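Local coordinates for protein purine nucleosidase, (IunH-1) (Sulfolobus solfataricus, PDB 3T8J) that belongs to the nucleosidase family and carries a sodium ion in its metal site, at residues A[11-19]-A[210-221]. Residues are numbered along the deposited sequence; the frame is centred on the assembly and turned at random.
With NA (sodium ion), chain B.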
loop_
_atom_site.group_PDB
_atom_site.type_symbol
_atom_site.label_atom_id
_atom_site.label_comp_id
_atom_site.label_asym_id
_atom_site.label_seq_id
_atom_site.Cartn_x
_atom_site.Cartn_y
_atom_site.Cartn_z
ATOM N N ALA A 11 -22.099 -23.195 7.489
ATOM C CA ALA A 11 -22.899 -22.724 8.617
ATOM C C ALA A 11 -24.389 -22.787 8.182
ATOM O O ALA A 11 -24.735 -23.413 7.153
ATOM C CB ALA A 11 -22.454 -21.299 9.021
ATOM N N GLU A 12 -25.286 -22.167 8.940
ATOM C CA GLU A 12 -26.725 -22.318 8.708
ATOM C C GLU A 12 -27.206 -22.053 7.268
ATOM O O GLU A 12 -27.928 -22.864 6.696
ATOM C CB GLU A 12 -27.527 -21.499 9.738
ATOM C CG GLU A 12 -27.530 -19.946 9.558
ATOM C CD GLU A 12 -26.151 -19.297 9.565
ATOM O OE1 GLU A 12 -25.571 -19.185 10.683
ATOM O OE2 GLU A 12 -25.657 -18.896 8.470
ATOM N N ASP A 13 -26.754 -20.957 6.678
ATOM C CA ASP A 13 -27.283 -20.569 5.372
ATOM C C ASP A 13 -26.675 -21.424 4.256
ATOM O O ASP A 13 -27.268 -21.516 3.158
ATOM C CB ASP A 13 -27.076 -19.069 5.096
ATOM C CG ASP A 13 -28.316 -18.392 4.512
ATOM O OD1 ASP A 13 -29.457 -18.701 4.933
ATOM O OD2 ASP A 13 -28.167 -17.508 3.653
ATOM N N ASP A 14 -25.525 -22.063 4.505
ATOM C CA ASP A 14 -24.954 -23.044 3.548
ATOM C C ASP A 14 -25.819 -24.303 3.534
ATOM O O ASP A 14 -26.108 -24.862 2.490
ATOM C CB ASP A 14 -23.505 -23.443 3.917
ATOM C CG ASP A 14 -22.560 -22.267 4.029
ATOM O OD1 ASP A 14 -21.839 -22.002 3.029
ATOM O OD2 ASP A 14 -22.523 -21.599 5.108
ATOM N N VAL A 15 -26.166 -24.800 4.732
ATOM C CA VAL A 15 -27.075 -25.945 4.845
ATOM C C VAL A 15 -28.400 -25.664 4.141
ATOM O O VAL A 15 -28.874 -26.484 3.318
ATOM C CB VAL A 15 -27.324 -26.343 6.316
ATOM C CG1 VAL A 15 -28.423 -27.470 6.402
ATOM C CG2 VAL A 15 -26.002 -26.814 6.934
ATOM N N LEU A 16 -28.994 -24.499 4.394
ATOM C CA LEU A 16 -30.266 -24.188 3.739
ATOM C C LEU A 16 -30.139 -24.050 2.211
ATOM O O LEU A 16 -31.040 -24.440 1.483
ATOM C CB LEU A 16 -30.903 -22.937 4.339
ATOM C CG LEU A 16 -32.416 -22.853 4.162
ATOM C CD1 LEU A 16 -33.127 -23.813 5.129
ATOM C CD2 LEU A 16 -32.924 -21.431 4.373
ATOM N N SER A 17 -29.011 -23.527 1.753
ATOM C CA SER A 17 -28.757 -23.403 0.299
ATOM C C SER A 17 -28.642 -24.798 -0.375
ATOM O O SER A 17 -29.209 -25.024 -1.470
ATOM C CB SER A 17 -27.484 -22.587 0.063
ATOM O OG SER A 17 -27.673 -21.230 0.447
ATOM N N LEU A 18 -27.895 -25.708 0.246
ATOM C CA LEU A 18 -27.804 -27.089 -0.226
ATOM C C LEU A 18 -29.219 -27.659 -0.349
ATOM O O LEU A 18 -29.591 -28.270 -1.368
ATOM C CB LEU A 18 -26.961 -27.923 0.744
ATOM C CG LEU A 18 -26.939 -29.428 0.483
ATOM C CD1 LEU A 18 -26.286 -29.794 -0.842
ATOM C CD2 LEU A 18 -26.231 -30.134 1.642
ATOM N N TYR A 19 -30.017 -27.477 0.704
ATOM C CA TYR A 19 -31.380 -28.014 0.714
ATOM C C TYR A 19 -32.273 -27.371 -0.362
ATOM O O TYR A 19 -33.102 -28.057 -0.956
ATOM C CB TYR A 19 -32.005 -27.914 2.098
ATOM C CG TYR A 19 -31.420 -28.830 3.153
ATOM C CD1 TYR A 19 -30.481 -29.823 2.854
ATOM C CD2 TYR A 19 -31.840 -28.737 4.461
ATOM C CE1 TYR A 19 -29.981 -30.679 3.841
ATOM C CE2 TYR A 19 -31.341 -29.591 5.453
ATOM C CZ TYR A 19 -30.424 -30.561 5.139
ATOM O OH TYR A 19 -29.945 -31.395 6.135
ATOM N N MET A 210 -38.507 -29.751 8.987
ATOM C CA MET A 210 -37.689 -28.720 8.368
ATOM C C MET A 210 -37.868 -27.364 9.042
ATOM O O MET A 210 -36.879 -26.658 9.242
ATOM C CB MET A 210 -37.961 -28.602 6.858
ATOM C CG MET A 210 -37.116 -29.513 5.986
ATOM S SD MET A 210 -35.330 -29.187 6.059
ATOM C CE MET A 210 -35.231 -27.457 5.692
ATOM N N SER A 211 -39.103 -26.980 9.381
ATOM C CA SER A 211 -39.333 -25.685 10.047
ATOM C C SER A 211 -38.688 -25.696 11.433
ATOM O O SER A 211 -38.091 -24.699 11.860
ATOM C CB SER A 211 -40.824 -25.324 10.122
ATOM O OG SER A 211 -41.517 -26.074 11.100
ATOM N N GLU A 212 -38.798 -26.821 12.138
ATOM C CA GLU A 212 -38.152 -26.935 13.453
ATOM C C GLU A 212 -36.622 -26.836 13.338
ATOM O O GLU A 212 -35.964 -26.200 14.167
ATOM C CB GLU A 212 -38.579 -28.228 14.167
ATOM C CG GLU A 212 -40.031 -28.206 14.668
ATOM C CD GLU A 212 -40.608 -29.595 14.992
ATOM O OE1 GLU A 212 -39.978 -30.631 14.665
ATOM O OE2 GLU A 212 -41.717 -29.657 15.571
ATOM N N LEU A 213 -36.064 -27.474 12.309
ATOM C CA LEU A 213 -34.627 -27.410 12.053
ATOM C C LEU A 213 -34.185 -25.974 11.728
ATOM O O LEU A 213 -33.177 -25.485 12.250
ATOM C CB LEU A 213 -34.252 -28.355 10.907
ATOM C CG LEU A 213 -32.758 -28.409 10.582
ATOM C CD1 LEU A 213 -31.903 -28.740 11.822
ATOM C CD2 LEU A 213 -32.517 -29.423 9.461
ATOM N N TYR A 214 -34.951 -25.295 10.882
ATOM C CA TYR A 214 -34.660 -23.896 10.536
ATOM C C TYR A 214 -34.636 -23.026 11.792
ATOM O O TYR A 214 -33.684 -22.279 11.997
ATOM C CB TYR A 214 -35.711 -23.387 9.548
ATOM C CG TYR A 214 -35.611 -21.932 9.088
ATOM C CD1 TYR A 214 -35.167 -21.609 7.803
ATOM C CD2 TYR A 214 -36.025 -20.896 9.906
ATOM C CE1 TYR A 214 -35.122 -20.290 7.367
ATOM C CE2 TYR A 214 -35.985 -19.576 9.484
ATOM C CZ TYR A 214 -35.544 -19.282 8.208
ATOM O OH TYR A 214 -35.513 -17.957 7.803
ATOM N N VAL A 215 -35.655 -23.149 12.646
ATOM C CA VAL A 215 -35.695 -22.351 13.879
ATOM C C VAL A 215 -34.458 -22.660 14.726
ATOM O O VAL A 215 -33.780 -21.732 15.196
ATOM C CB VAL A 215 -37.007 -22.569 14.655
ATOM C CG1 VAL A 215 -36.952 -21.908 16.051
ATOM C CG2 VAL A 215 -38.181 -22.047 13.834
ATOM N N SER A 216 -34.138 -23.944 14.887
ATOM C CA SER A 216 -32.963 -24.357 15.673
ATOM C C SER A 216 -31.645 -23.800 15.118
ATOM O O SER A 216 -30.767 -23.354 15.880
ATOM C CB SER A 216 -32.899 -25.879 15.739
ATOM O OG SER A 216 -31.732 -26.339 16.409
ATOM N N MET A 217 -31.518 -23.825 13.792
ATOM C CA MET A 217 -30.268 -23.417 13.134
ATOM C C MET A 217 -30.055 -21.918 13.088
ATOM O O MET A 217 -28.910 -21.490 12.996
ATOM C CB MET A 217 -30.193 -23.964 11.691
ATOM C CG MET A 217 -30.027 -25.479 11.578
ATOM S SD MET A 217 -29.530 -26.058 9.914
ATOM C CE MET A 217 -30.859 -25.372 8.921
ATOM N N TYR A 218 -31.147 -21.144 13.129
ATOM C CA TYR A 218 -31.108 -19.685 12.908
ATOM C C TYR A 218 -31.247 -18.841 14.172
ATOM O O TYR A 218 -30.962 -17.649 14.142
ATOM C CB TYR A 218 -32.167 -19.242 11.861
ATOM C CG TYR A 218 -31.722 -19.525 10.435
ATOM C CD1 TYR A 218 -31.903 -20.787 9.877
ATOM C CD2 TYR A 218 -31.084 -18.552 9.656
ATOM C CE1 TYR A 218 -31.474 -21.084 8.597
ATOM C CE2 TYR A 218 -30.657 -18.845 8.367
ATOM C CZ TYR A 218 -30.846 -20.117 7.844
ATOM O OH TYR A 218 -30.439 -20.448 6.552
ATOM N N LEU A 219 -31.633 -19.438 15.292
ATOM C CA LEU A 219 -31.868 -18.643 16.495
ATOM C C LEU A 219 -30.658 -17.807 16.911
ATOM O O LEU A 219 -30.802 -16.614 17.192
ATOM C CB LEU A 219 -32.310 -19.518 17.664
ATOM C CG LEU A 219 -32.722 -18.728 18.911
ATOM C CD1 LEU A 219 -33.716 -17.607 18.563
ATOM C CD2 LEU A 219 -33.303 -19.664 19.927
ATOM N N HIS A 220 -29.480 -18.425 16.995
ATOM C CA HIS A 220 -28.266 -17.702 17.443
ATOM C C HIS A 220 -27.913 -16.589 16.459
ATOM O O HIS A 220 -27.645 -15.469 16.870
ATOM C CB HIS A 220 -27.076 -18.677 17.625
ATOM C CG HIS A 220 -25.792 -18.014 18.039
ATOM N ND1 HIS A 220 -25.206 -18.208 19.271
ATOM C CD2 HIS A 220 -24.968 -17.172 17.364
ATOM C CE1 HIS A 220 -24.096 -17.490 19.354
ATOM N NE2 HIS A 220 -23.928 -16.857 18.200
ATOM N N TYR A 221 -27.918 -16.918 15.163
ATOM C CA TYR A 221 -27.614 -15.963 14.097
ATOM C C TYR A 221 -28.577 -14.785 14.083
ATOM O O TYR A 221 -28.166 -13.635 13.896
ATOM C CB TYR A 221 -27.682 -16.691 12.757
ATOM C CG TYR A 221 -27.258 -15.934 11.511
ATOM C CD1 TYR A 221 -26.012 -15.353 11.423
ATOM C CD2 TYR A 221 -28.084 -15.899 10.378
ATOM C CE1 TYR A 221 -25.596 -14.718 10.238
ATOM C CE2 TYR A 221 -27.664 -15.278 9.198
ATOM C CZ TYR A 221 -26.431 -14.691 9.151
ATOM O OH TYR A 221 -25.996 -14.070 7.988
HETATM NA NA NA B . -20.694 -20.041 2.703
HETATM O O HOH W 1 -25.100 -16.672 6.847
HETATM O O HOH W 2 -21.901 -18.980 4.423
#
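E12 and D13, in the first turn of helix 12-23, meet Y218 and Y221 of helix 209-227 where two near-antiparallel helices pack in this nucleoside hydrolase fold; the axes of the short segments run at 150° and come within 10.3 Å. The polar contact is centred on Y218. Y218 OH donates to D13 OD1 at 2.6 Å, meeting the oxygen on its anti lone pair, and the carboxylate stands almost perpendicular to the ring. The same oxygen is hydrogen-bonded to H236 ND1, so two partners grip it. Carbon-over-ring contact follows from E12, whose CG lies between backbone N and carbonyl carbon (chi1 73°): CG rests on one face of Y218, 3.8 Å from the ring centroid, in a CH-pi contact, while Y214 backs the opposite face. Beyond the bend at chi2, the E12 carboxylate stacks nearly flat on Y221, its plane 11° from the ring and OE1 3.8 Å from Y221 CG. H79 ND1 bonds OE1, and the D13 amide bonds OE2, which together restrict rotation of the group. Toward Y19, where the partner helix is in its earlier turns, the contact becomes apolar. L16 CD2 reaches the edge of the Y214 ring, V15 CG1 meets M217 SD at 3.9 Å, and M210 SD sits obliquely to Y19, 4.8 Å from its centroid, as a Met-aromatic contact. On the metal side, the D14 CB points away from helix 209-227, and D14 shares the sodium ion with D9, I121 and S122; D14 OD1 binds it at 2.3 Å, while D14 OD2 accepts the A11 N-H from above the carboxylate plane.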